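Local atomic coordinates of beta subunit of a putative Aromatic-ring-hydroxylating dioxygenase (Novosphingobium aromaticivorans DSM 12444, PDB entry 3EBY), a protein that probably assembles, as a beta subunit, into a bacterial aromatic-ring-hydroxylating dioxygenase, although its own activity has not been established. Residues A95-V100 and V105-S110. Sequence-based numbering, arbitrary orientation. Where two conformers were deposited one is given.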
loop_
_atom_site.group_PDB
_atom_site.type_symbol
_atom_site.label_atom_id
_atom_site.label_comp_id
_atom_site.label_asym_id
_atom_site.label_seq_id
_atom_site.Cartn_x
_atom_site.Cartn_y
_atom_site.Cartn_z
ATOM N N ALA A 95 -1.769 -8.372 -5.140
ATOM C CA ALA A 95 -2.903 -9.189 -5.607
ATOM C C ALA A 95 -2.850 -10.603 -5.039
ATOM O O ALA A 95 -1.774 -11.228 -4.978
ATOM C CB ALA A 95 -2.936 -9.244 -7.158
ATOM N N VAL A 96 -4.029 -11.114 -4.684
ATOM C CA VAL A 96 -4.217 -12.532 -4.371
ATOM C C VAL A 96 -4.875 -13.236 -5.538
ATOM O O VAL A 96 -6.011 -12.899 -5.941
ATOM C CB VAL A 96 -5.089 -12.723 -3.088
ATOM C CG1 VAL A 96 -5.256 -14.208 -2.765
ATOM C CG2 VAL A 96 -4.468 -11.965 -1.881
ATOM N N ILE A 97 -4.129 -14.129 -6.169
ATOM C CA ILE A 97 -4.658 -14.913 -7.279
ATOM C C ILE A 97 -5.602 -15.983 -6.718
ATOM O O ILE A 97 -5.208 -16.798 -5.858
ATOM C CB ILE A 97 -3.530 -15.542 -8.099
ATOM C CG1 ILE A 97 -2.726 -14.436 -8.813
ATOM C CG2 ILE A 97 -4.085 -16.574 -9.129
ATOM C CD1 ILE A 97 -1.444 -14.938 -9.442
ATOM N N THR A 98 -6.829 -15.981 -7.224
ATOM C CA THR A 98 -7.893 -16.827 -6.712
ATOM C C THR A 98 -8.292 -17.970 -7.642
ATOM O O THR A 98 -9.074 -18.829 -7.248
ATOM C CB THR A 98 -9.155 -15.999 -6.406
ATOM O OG1 THR A 98 -9.615 -15.339 -7.600
ATOM C CG2 THR A 98 -8.873 -14.964 -5.309
ATOM N N GLY A 99 -7.763 -17.985 -8.866
ATOM C CA GLY A 99 -8.017 -19.088 -9.785
ATOM C C GLY A 99 -7.266 -18.924 -11.083
ATOM O O GLY A 99 -6.972 -17.799 -11.521
ATOM N N VAL A 100 -6.941 -20.049 -11.700
ATOM C CA VAL A 100 -6.213 -20.046 -12.941
ATOM C C VAL A 100 -6.813 -21.108 -13.834
ATOM O O VAL A 100 -6.988 -22.252 -13.412
ATOM C CB VAL A 100 -4.701 -20.331 -12.713
ATOM C CG1 VAL A 100 -3.956 -20.444 -14.054
ATOM C CG2 VAL A 100 -4.073 -19.255 -11.805
ATOM N N VAL A 105 -6.849 -15.607 -15.569
ATOM C CA VAL A 105 -6.531 -15.605 -14.159
ATOM C C VAL A 105 -7.470 -14.672 -13.388
ATOM O O VAL A 105 -7.678 -13.529 -13.790
ATOM C CB VAL A 105 -5.069 -15.152 -13.938
ATOM C CG1 VAL A 105 -4.745 -15.047 -12.465
ATOM C CG2 VAL A 105 -4.106 -16.115 -14.637
ATOM N N SER A 106 -8.079 -15.189 -12.330
ATOM C CA SER A 106 -8.877 -14.360 -11.430
ATOM C C SER A 106 -8.002 -13.901 -10.279
ATOM O O SER A 106 -7.093 -14.617 -9.849
ATOM C CB SER A 106 -10.092 -15.119 -10.903
ATOM O OG SER A 106 -9.718 -16.302 -10.224
ATOM N N ALA A 107 -8.219 -12.671 -9.847
ATOM C CA ALA A 107 -7.446 -12.081 -8.716
ATOM C C ALA A 107 -8.234 -11.018 -8.007
ATOM O O ALA A 107 -9.194 -10.485 -8.547
ATOM C CB ALA A 107 -6.097 -11.512 -9.193
ATOM N N GLU A 108 -7.789 -10.703 -6.790
ATOM C CA GLU A 108 -8.379 -9.636 -5.976
ATOM C C GLU A 108 -7.270 -8.840 -5.315
ATOM O O GLU A 108 -6.235 -9.398 -4.987
ATOM C CB GLU A 108 -9.314 -10.220 -4.920
ATOM C CG GLU A 108 -10.384 -11.167 -5.498
ATOM C CD GLU A 108 -11.415 -11.651 -4.486
ATOM O OE1 GLU A 108 -11.426 -11.196 -3.309
ATOM O OE2 GLU A 108 -12.205 -12.530 -4.885
ATOM N N ALA A 109 -7.482 -7.523 -5.163
ATOM C CA ALA A 109 -6.502 -6.649 -4.515
ATOM C C ALA A 109 -7.215 -5.502 -3.816
ATOM O O ALA A 109 -8.125 -4.884 -4.393
ATOM C CB ALA A 109 -5.504 -6.120 -5.551
ATOM N N SER A 110 -6.841 -5.238 -2.561
ATOM C CA SER A 110 -7.370 -4.111 -1.822
ATOM C C SER A 110 -6.817 -2.827 -2.390
ATOM O O SER A 110 -5.727 -2.811 -2.935
ATOM C CB SER A 110 -7.017 -4.188 -0.326
ATOM O OG SER A 110 -7.718 -5.271 0.266
HETATM O O HOH W 1 -11.946 -13.822 -7.246
#
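Ile97 lies obliquely against Val105, its CG2 branch reaching CG1 of Val105 at 3.7 Å. CG2 is anti to the backbone N of Ile97 and CG1 of Val105 is anti to its own N (chi1 176°), which turns the two methyls to each other. Val100 CG2 meets the other branch of Val105, and CB of Ala107 sits beside CG1 of Ile97; on this face helix 8-28 covers the strands, with Ile16 against both Ala95 and Val105. The other face, with Val96, Ser106 and Glu108, is mixed. In one of two conformers of Ser106, OG lies 2.8 Å from Thr98 OG1 at the bulge, a hydrogen bond in which either hydroxyl could donate; the second conformer makes it less certain. A water bridges Thr98 OG1 to OE2 of Glu108, to which it donates at 2.7 Å. Lys129 forms a salt bridge with OE1, so the carboxylate is held through both oxygens. Thr98 CG2 also touches Glu108 CG at 4.1 Å, the two side chains crossing at about a right angle. Strands 87-101 and 104-116 form an antiparallel hairpin at the edge of this chain's NTF2-like sheet, and here its register slips by one residue: Thr98 and Gly99 together face Ser106 in a classic beta bulge. Thr98 N bonds to Ser106 O at 3.0 Å from well above the carbonyl plane, while Ser106 N bonds to Gly99 O at 2.9 Å. Before the bulge, pairing is regular. Val96 N bonds to Glu108 O at 2.8 Å, and Glu108 N returns a bond to Val96 O. Leu25 of a second subunit packs on the side chains of Val96 and Glu108.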